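Local coordinates for 3-methyladenine dna-glycosylase (Archaeoglobus fulgidus, PDB 2JHN), which belongs to the helix-hairpin-helix (HhH-GPD) superfamily of base excision DNA repair glycosylases and also carries a TBP-like beta-sheet domain, at residues A111-F119 against V226-N234; Q164-L175 against A185-E194. The protein carries 1 engineered substitution. All coordinates share one frame; numbering follows the deposited sequence.

Contact 1: residues A111-F119 against V226-N234. Engineered in segment 226-234: Ile229 (natural residue Met).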
loop_
_atom_site.group_PDB
_atom_site.type_symbol
_atom_site.label_atom_id
_atom_site.label_comp_id
_atom_site.label_asym_id
_atom_site.label_seq_id
_atom_site.Cartn_x
_atom_site.Cartn_y
_atom_site.Cartn_z
ATOM N N ALA A 111 -8.209 5.691 -2.456
ATOM C CA ALA A 111 -7.104 4.804 -2.110
ATOM C C ALA A 111 -5.796 5.579 -2.072
ATOM O O ALA A 111 -5.555 6.462 -2.913
ATOM C CB ALA A 111 -7.000 3.684 -3.115
ATOM N N GLY A 112 -4.968 5.260 -1.079
ATOM C CA GLY A 112 -3.562 5.706 -1.091
ATOM C C GLY A 112 -2.678 4.716 -1.845
ATOM O O GLY A 112 -3.079 4.180 -2.904
ATOM N N LEU A 113 -1.487 4.476 -1.293
ATOM C CA LEU A 113 -0.572 3.452 -1.794
ATOM C C LEU A 113 -0.168 2.586 -0.607
ATOM O O LEU A 113 -0.388 2.974 0.557
ATOM C CB LEU A 113 0.680 4.099 -2.424
ATOM C CG LEU A 113 0.435 4.957 -3.678
ATOM C CD1 LEU A 113 1.731 5.731 -3.985
ATOM C CD2 LEU A 113 0.042 4.047 -4.850
ATOM N N MET A 114 0.395 1.414 -0.889
ATOM C CA MET A 114 0.855 0.559 0.208
ATOM C C MET A 114 2.404 0.547 0.399
ATOM O O MET A 114 2.948 -0.320 1.126
ATOM C CB MET A 114 0.229 -0.836 0.078
ATOM C CG MET A 114 -1.299 -0.800 0.231
ATOM S SD MET A 114 -2.110 -2.373 -0.015
ATOM C CE MET A 114 -1.485 -3.274 1.407
ATOM N N SER A 115 3.075 1.524 -0.226
ATOM C CA SER A 115 4.520 1.728 -0.128
ATOM C C SER A 115 4.891 3.199 -0.399
ATOM O O SER A 115 4.168 3.915 -1.096
ATOM C CB SER A 115 5.258 0.824 -1.124
ATOM O OG SER A 115 4.870 1.087 -2.478
ATOM N N MET A 116 6.035 3.627 0.129
ATOM C CA MET A 116 6.533 4.985 -0.109
ATOM C C MET A 116 7.698 5.038 -1.118
ATOM O O MET A 116 8.376 6.068 -1.253
ATOM C CB MET A 116 6.908 5.665 1.210
ATOM C CG MET A 116 5.777 5.654 2.252
ATOM S SD MET A 116 5.607 7.224 3.143
ATOM C CE MET A 116 5.319 8.299 1.740
ATOM N N SER A 117 7.925 3.917 -1.805
ATOM C CA SER A 117 8.822 3.866 -2.971
ATOM C C SER A 117 8.443 2.654 -3.813
ATOM O O SER A 117 7.867 1.686 -3.296
ATOM C CB SER A 117 10.317 3.759 -2.573
ATOM O OG SER A 117 10.660 2.478 -2.014
ATOM N N VAL A 118 8.814 2.694 -5.098
ATOM C CA VAL A 118 8.593 1.554 -5.996
ATOM C C VAL A 118 9.319 0.305 -5.487
ATOM O O VAL A 118 8.767 -0.810 -5.497
ATOM C CB VAL A 118 9.078 1.898 -7.435
ATOM C CG1 VAL A 118 9.059 0.644 -8.356
ATOM C CG2 VAL A 118 8.216 3.017 -8.005
ATOM N N PHE A 119 10.583 0.482 -5.096
ATOM C CA PHE A 119 11.343 -0.613 -4.518
ATOM C C PHE A 119 10.623 -1.293 -3.349
ATOM O O PHE A 119 10.491 -2.513 -3.331
ATOM C CB PHE A 119 12.752 -0.187 -4.048
ATOM C CG PHE A 119 13.539 -1.327 -3.501
ATOM C CD1 PHE A 119 13.836 -2.425 -4.315
ATOM C CD2 PHE A 119 13.972 -1.329 -2.184
ATOM C CE1 PHE A 119 14.561 -3.496 -3.838
ATOM C CE2 PHE A 119 14.731 -2.435 -1.669
ATOM C CZ PHE A 119 15.020 -3.502 -2.492
ATOM N N VAL A 226 1.382 -4.896 -7.883
ATOM C CA VAL A 226 2.362 -3.769 -7.859
ATOM C C VAL A 226 1.803 -2.559 -8.584
ATOM O O VAL A 226 1.828 -1.446 -8.051
ATOM C CB VAL A 226 3.720 -4.181 -8.446
ATOM C CG1 VAL A 226 4.610 -2.930 -8.750
ATOM C CG2 VAL A 226 4.435 -5.156 -7.479
ATOM N N LEU A 227 1.295 -2.775 -9.801
ATOM C CA LEU A 227 0.770 -1.704 -10.615
ATOM C C LEU A 227 -0.288 -0.875 -9.856
ATOM O O LEU A 227 -0.258 0.345 -9.884
ATOM C CB LEU A 227 0.178 -2.258 -11.920
ATOM C CG LEU A 227 1.279 -2.439 -13.005
ATOM C CD1 LEU A 227 0.835 -3.415 -14.066
ATOM C CD2 LEU A 227 1.558 -1.082 -13.641
ATOM N N SER A 228 -1.179 -1.557 -9.173
ATOM C CA SER A 228 -2.285 -0.875 -8.473
ATOM C C SER A 228 -1.855 -0.317 -7.109
ATOM O O SER A 228 -2.076 0.875 -6.822
ATOM C CB SER A 228 -3.473 -1.823 -8.320
ATOM O OG SER A 228 -3.101 -3.064 -7.756
ATOM N N ILE A 229 -1.263 -1.159 -6.281
ATOM C CA ILE A 229 -0.990 -0.773 -4.885
ATOM C C ILE A 229 0.303 0.008 -4.656
ATOM O O ILE A 229 0.411 0.706 -3.633
ATOM C CB ILE A 229 -1.158 -1.955 -3.850
ATOM C CG1 ILE A 229 0.072 -2.870 -3.810
ATOM C CG2 ILE A 229 -2.479 -2.736 -4.100
ATOM C CD1 ILE A 229 0.069 -3.936 -2.641
ATOM N N ALA A 230 1.261 -0.096 -5.582
ATOM C CA ALA A 230 2.551 0.606 -5.490
ATOM C C ALA A 230 2.717 1.733 -6.519
ATOM O O ALA A 230 3.281 2.793 -6.192
ATOM C CB ALA A 230 3.728 -0.385 -5.582
ATOM N N LEU A 231 2.214 1.520 -7.731
ATOM C CA LEU A 231 2.406 2.423 -8.853
ATOM C C LEU A 231 1.245 3.386 -9.052
ATOM O O LEU A 231 1.362 4.340 -9.819
ATOM C CB LEU A 231 2.699 1.640 -10.159
ATOM C CG LEU A 231 3.973 0.797 -10.160
ATOM C CD1 LEU A 231 4.413 0.412 -11.554
ATOM C CD2 LEU A 231 5.115 1.532 -9.414
ATOM N N GLY A 232 0.134 3.141 -8.367
ATOM C CA GLY A 232 -1.063 3.997 -8.497
ATOM C C GLY A 232 -1.815 3.926 -9.837
ATOM O O GLY A 232 -2.579 4.849 -10.180
ATOM N N LYS A 233 -1.631 2.834 -10.579
ATOM C CA LYS A 233 -2.298 2.645 -11.881
ATOM C C LYS A 233 -3.595 1.881 -11.759
ATOM O O LYS A 233 -3.744 1.009 -10.891
ATOM C CB LYS A 233 -1.399 1.927 -12.892
ATOM C CG LYS A 233 -0.000 2.533 -13.094
ATOM C CD LYS A 233 -0.014 3.949 -13.611
ATOM C CE LYS A 233 1.377 4.362 -14.038
ATOM N NZ LYS A 233 1.472 5.820 -14.205
ATOM N N ASN A 234 -4.525 2.192 -12.654
ATOM C CA ASN A 234 -5.834 1.571 -12.633
ATOM C C ASN A 234 -5.813 0.193 -13.311
ATOM O O ASN A 234 -6.409 -0.018 -14.384
ATOM C CB ASN A 234 -6.864 2.497 -13.271
ATOM C CG ASN A 234 -8.292 2.060 -12.985
ATOM O OD1 ASN A 234 -8.575 1.521 -11.913
ATOM N ND2 ASN A 234 -9.187 2.275 -13.942
HETATM O O HOH W 1 5.248 2.980 -4.404
HETATM O O HOH W 2 2.827 -0.909 -2.419
#
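The carbonyl oxygen of Ile229, at the last turn of helix 220-229, is gripped by Met114 N at 2.8 Å in a nearly straight bond (N-H...O 170°) and, more weakly, by a water 3.1 Å from Ile229 O. That water also bonds Ser115 OG, and a second water lies 2.7 Å from Ser115 OG while donating to Ala230 O. With chi1 at 60°, Ser115 OG sits between its own backbone N and carbonyl carbon, where it reaches both waters and rests 3.6 Å from Ala230 CB. The 111-119 loop thus meets two successive carbonyls at the helix end: Ile229 O directly and through a weak water bond, Ala230 O, as far as the two segments go, through water alone.

Apolar groups flank this polar seam. Leu113 lies alongside the turn that leaves the helix, its CD2 3.6 Å from Gly232 N; Gly232, with positive phi, redirects the chain there. The next residue, Met114, extended to SD and then bent at chi3 (67°), lays its sulfur against the engineered Ile229, SD to CD1 3.8 Å. Farther along, Val118 CG2 meets Leu231 CD2 at 3.7 Å, at the start of helix 118-127, whose N-cap is Ser117. Arg275 NH1 of helix 274-287 ties the two segments together again by bonding both Gly112 O and Ser228 O. The arrangement closes the C-terminal end of helix 220-229, the second helix of the helix-hairpin-helix motif formed with helix 205-213, as expected for the HhH-GPD fold.

Contact 2: residues Q164-L175 against A185-E194; sequences QEAILKAGVEGL and AELIVEIAKE
The flat amide of Gln164 turns its NE2 edge to Ala192 O and Glu194 O and its OE1 edge to a water. Helices 164-177 and 182-192 form an antiparallel helical hairpin of the HhH-GPD domain, their axes 8.4 Å apart at 165°. At its open end Gln164 NE2 donates to both carbonyls, each at 2.8 Å. Both acceptors lie in the amide plane, but NE2 approaches Glu194 O in the carbonyl plane and stands 46° out of that of Ala192. The water donates to Gln164 OE1 and Glu194 O, so both ends of the amide are held. Gln164 CG, beside its backbone N, lies over the ring face of Phe119 (CG to CG 3.5 Å); the chain, extended beyond it (chi2 178°), carries the amide past the ring's rim near CD1.

Between the helices the packing is aliphatic. Leu168 CD2 presses on Ala192 CB at 3.6 Å, beside the stem of Lys193. Deeper in, Ile167 and Leu175, two turns apart with Gly171 between them in the chain, approach Ile188 CG2, Leu175 CD1 at 3.9 Å. Ala185 CB fits against Val172 and Leu175. Helix 164-177 kinks at Gly171, and Val189 enters there as a knob among Leu168, Gly171, Val172 and Leu175, its CG2 3.7 Å from Val172 N.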
loop_
_atom_site.group_PDB
_atom_site.type_symbol
_atom_site.label_atom_id
_atom_site.label_comp_id
_atom_site.label_asym_id
_atom_site.label_seq_id
_atom_site.Cartn_x
_atom_site.Cartn_y
_atom_site.Cartn_z
ATOM N N GLN A 164 17.690 0.164 -1.502
ATOM C CA GLN A 164 18.236 -0.876 -2.391
ATOM C C GLN A 164 19.658 -1.265 -1.969
ATOM O O GLN A 164 19.995 -2.441 -1.932
ATOM C CB GLN A 164 18.177 -0.447 -3.861
ATOM C CG GLN A 164 16.742 -0.190 -4.347
ATOM C CD GLN A 164 16.687 0.271 -5.777
ATOM O OE1 GLN A 164 15.960 1.207 -6.108
ATOM N NE2 GLN A 164 17.452 -0.398 -6.653
ATOM N N GLU A 165 20.438 -0.261 -1.587
ATOM C CA GLU A 165 21.816 -0.445 -1.072
ATOM C C GLU A 165 21.924 -1.352 0.152
ATOM O O GLU A 165 22.795 -2.219 0.204
ATOM C CB GLU A 165 22.436 0.926 -0.765
ATOM C CG GLU A 165 22.741 1.744 -2.006
ATOM C CD GLU A 165 21.620 2.714 -2.417
ATOM O OE1 GLU A 165 20.449 2.591 -1.954
ATOM O OE2 GLU A 165 21.921 3.622 -3.223
ATOM N N ALA A 166 21.018 -1.145 1.116
ATOM C CA ALA A 166 20.944 -1.915 2.356
ATOM C C ALA A 166 20.605 -3.375 2.082
ATOM O O ALA A 166 21.145 -4.271 2.723
ATOM C CB ALA A 166 19.911 -1.288 3.312
ATOM N N ILE A 167 19.711 -3.599 1.115
ATOM C CA ILE A 167 19.343 -4.946 0.660
ATOM C C ILE A 167 20.491 -5.699 -0.024
ATOM O O ILE A 167 20.704 -6.897 0.221
ATOM C CB ILE A 167 18.080 -4.890 -0.258
ATOM C CG1 ILE A 167 16.868 -4.466 0.582
ATOM C CG2 ILE A 167 17.827 -6.239 -0.967
ATOM C CD1 ILE A 167 16.548 -5.406 1.781
ATOM N N LEU A 168 21.222 -4.992 -0.877
ATOM C CA LEU A 168 22.369 -5.589 -1.544
ATOM C C LEU A 168 23.401 -6.043 -0.501
ATOM O O LEU A 168 23.956 -7.145 -0.604
ATOM C CB LEU A 168 22.961 -4.609 -2.571
ATOM C CG LEU A 168 22.087 -4.364 -3.823
ATOM C CD1 LEU A 168 22.758 -3.354 -4.729
ATOM C CD2 LEU A 168 21.774 -5.659 -4.590
ATOM N N LYS A 169 23.600 -5.217 0.522
ATOM C CA LYS A 169 24.467 -5.551 1.658
ATOM C C LYS A 169 23.933 -6.729 2.483
ATOM O O LYS A 169 24.685 -7.638 2.816
ATOM C CB LYS A 169 24.734 -4.320 2.543
ATOM C CG LYS A 169 25.597 -4.624 3.813
ATOM C CD LYS A 169 26.991 -5.233 3.470
ATOM C CE LYS A 169 27.694 -5.785 4.734
ATOM N NZ LYS A 169 28.759 -6.796 4.446
ATOM N N ALA A 170 22.637 -6.734 2.793
ATOM C CA ALA A 170 22.012 -7.866 3.487
ATOM C C ALA A 170 22.255 -9.160 2.723
ATOM O O ALA A 170 22.530 -10.200 3.324
ATOM C CB ALA A 170 20.465 -7.622 3.663
ATOM N N GLY A 171 22.141 -9.085 1.392
ATOM C CA GLY A 171 22.326 -10.243 0.509
ATOM C C GLY A 171 21.254 -11.302 0.639
ATOM O O GLY A 171 20.358 -11.201 1.484
ATOM N N VAL A 172 21.331 -12.327 -0.207
ATOM C CA VAL A 172 20.382 -13.445 -0.106
ATOM C C VAL A 172 20.353 -14.034 1.308
ATOM O O VAL A 172 19.289 -14.232 1.883
ATOM C CB VAL A 172 20.668 -14.571 -1.158
ATOM C CG1 VAL A 172 19.892 -15.859 -0.819
ATOM C CG2 VAL A 172 20.346 -14.080 -2.565
ATOM N N GLU A 173 21.523 -14.326 1.878
ATOM C CA GLU A 173 21.541 -14.998 3.177
ATOM C C GLU A 173 20.975 -14.163 4.325
ATOM O O GLU A 173 20.368 -14.704 5.239
ATOM C CB GLU A 173 22.958 -15.492 3.537
ATOM C CG GLU A 173 23.383 -16.745 2.772
ATOM C CD GLU A 173 22.384 -17.900 2.909
ATOM O OE1 GLU A 173 21.903 -18.192 4.042
ATOM O OE2 GLU A 173 22.088 -18.513 1.856
ATOM N N GLY A 174 21.191 -12.856 4.282
ATOM C CA GLY A 174 20.680 -11.950 5.332
ATOM C C GLY A 174 19.155 -11.908 5.331
ATOM O O GLY A 174 18.521 -11.920 6.382
ATOM N N LEU A 175 18.572 -11.878 4.130
ATOM C CA LEU A 175 17.119 -11.969 3.960
ATOM C C LEU A 175 16.573 -13.329 4.400
ATOM O O LEU A 175 15.539 -13.372 5.057
ATOM C CB LEU A 175 16.690 -11.642 2.509
ATOM C CG LEU A 175 17.088 -10.253 1.981
ATOM C CD1 LEU A 175 16.524 -10.025 0.580
ATOM C CD2 LEU A 175 16.687 -9.119 2.911
ATOM N N ALA A 185 14.239 -14.155 -1.429
ATOM C CA ALA A 185 15.484 -13.433 -1.153
ATOM C C ALA A 185 16.276 -13.172 -2.414
ATOM O O ALA A 185 16.740 -12.064 -2.648
ATOM C CB ALA A 185 16.342 -14.190 -0.105
ATOM N N GLU A 186 16.406 -14.194 -3.252
ATOM C CA GLU A 186 17.083 -14.072 -4.523
ATOM C C GLU A 186 16.454 -13.034 -5.465
ATOM O O GLU A 186 17.150 -12.243 -6.078
ATOM C CB GLU A 186 17.112 -15.443 -5.200
ATOM C CG GLU A 186 18.165 -16.355 -4.626
ATOM C CD GLU A 186 18.369 -17.613 -5.449
ATOM O OE1 GLU A 186 17.430 -18.007 -6.185
ATOM O OE2 GLU A 186 19.467 -18.206 -5.347
ATOM N N LEU A 187 15.126 -13.042 -5.552
ATOM C CA LEU A 187 14.416 -12.122 -6.435
ATOM C C LEU A 187 14.504 -10.660 -5.930
ATOM O O LEU A 187 14.718 -9.737 -6.717
ATOM C CB LEU A 187 12.971 -12.589 -6.599
ATOM C CG LEU A 187 12.073 -11.875 -7.616
ATOM C CD1 LEU A 187 12.733 -11.804 -8.999
ATOM C CD2 LEU A 187 10.701 -12.550 -7.664
ATOM N N ILE A 188 14.348 -10.465 -4.622
ATOM C CA ILE A 188 14.456 -9.128 -4.023
ATOM C C ILE A 188 15.856 -8.543 -4.256
ATOM O O ILE A 188 16.005 -7.395 -4.662
ATOM C CB ILE A 188 14.015 -9.130 -2.535
ATOM C CG1 ILE A 188 12.497 -9.413 -2.466
ATOM C CG2 ILE A 188 14.405 -7.790 -1.849
ATOM C CD1 ILE A 188 11.953 -9.664 -1.088
ATOM N N VAL A 189 16.893 -9.355 -4.048
ATOM C CA VAL A 189 18.250 -8.892 -4.332
ATOM C C VAL A 189 18.380 -8.508 -5.821
ATOM O O VAL A 189 18.922 -7.458 -6.162
ATOM C CB VAL A 189 19.309 -9.926 -3.863
ATOM C CG1 VAL A 189 20.707 -9.564 -4.399
ATOM C CG2 VAL A 189 19.323 -10.014 -2.334
ATOM N N GLU A 190 17.815 -9.329 -6.699
ATOM C CA GLU A 190 17.784 -9.052 -8.140
ATOM C C GLU A 190 17.175 -7.668 -8.471
ATOM O O GLU A 190 17.761 -6.854 -9.197
ATOM C CB GLU A 190 17.020 -10.177 -8.855
ATOM C CG GLU A 190 17.268 -10.261 -10.352
ATOM C CD GLU A 190 16.469 -11.382 -11.060
ATOM O OE1 GLU A 190 16.094 -12.401 -10.424
ATOM O OE2 GLU A 190 16.251 -11.242 -12.286
ATOM N N ILE A 191 16.013 -7.399 -7.887
ATOM C CA ILE A 191 15.337 -6.125 -8.057
ATOM C C ILE A 191 16.180 -4.968 -7.497
ATOM O O ILE A 191 16.251 -3.886 -8.097
ATOM C CB ILE A 191 13.914 -6.175 -7.417
ATOM C CG1 ILE A 191 13.013 -7.231 -8.124
ATOM C CG2 ILE A 191 13.299 -4.780 -7.348
ATOM C CD1 ILE A 191 12.579 -6.851 -9.520
ATOM N N ALA A 192 16.855 -5.205 -6.369
ATOM C CA ALA A 192 17.707 -4.169 -5.741
ATOM C C ALA A 192 18.847 -3.637 -6.644
ATOM O O ALA A 192 19.289 -2.482 -6.521
ATOM C CB ALA A 192 18.268 -4.683 -4.384
ATOM N N LYS A 193 19.319 -4.487 -7.542
ATOM C CA LYS A 193 20.336 -4.093 -8.545
ATOM C C LYS A 193 19.857 -3.108 -9.627
ATOM O O LYS A 193 20.669 -2.515 -10.342
ATOM C CB LYS A 193 20.905 -5.355 -9.212
ATOM C CG LYS A 193 21.726 -6.210 -8.271
ATOM C CD LYS A 193 22.174 -7.507 -8.935
ATOM C CE LYS A 193 22.895 -8.398 -7.947
ATOM N NZ LYS A 193 23.338 -9.659 -8.605
ATOM N N GLU A 194 18.540 -2.939 -9.765
ATOM C CA GLU A 194 17.980 -2.097 -10.827
ATOM C C GLU A 194 18.165 -0.617 -10.534
ATOM O O GLU A 194 17.903 -0.153 -9.427
ATOM C CB GLU A 194 16.493 -2.418 -11.048
ATOM C CG GLU A 194 16.230 -3.841 -11.523
ATOM C CD GLU A 194 16.621 -4.033 -12.986
ATOM O OE1 GLU A 194 15.976 -3.453 -13.878
ATOM O OE2 GLU A 194 17.606 -4.731 -13.245
HETATM O O HOH W 3 16.722 2.570 -8.211
#

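How the contacts relate
Contact 2 is nested in the chain loop that contact 1 closes, and their centres are about 20 Å apart. Phe119 joins them: it belongs to segment 111-119, yet its side chain turns from helix 220-229 into the hairpin of contact 2. There Phe119 CE2 packs 3.7 Å from Ile167 CG1, and CD1 lies 3.9 Å from Ile191 CG2, so both hairpin helices meet one ring. Neither contact lines the mercuribenzoic acid pocket (Lys142, Arg146, Cys178), about 8 Å from the Leu175 side chain, or a sodium site, about 11 Å from that of Met114. Closer are a glycerol, about 4 Å from the Met114 side chain and hydrogen-bonded to Leu113 O, and a MES about 4 Å from that of Glu194, both probably from the crystallisation liquor.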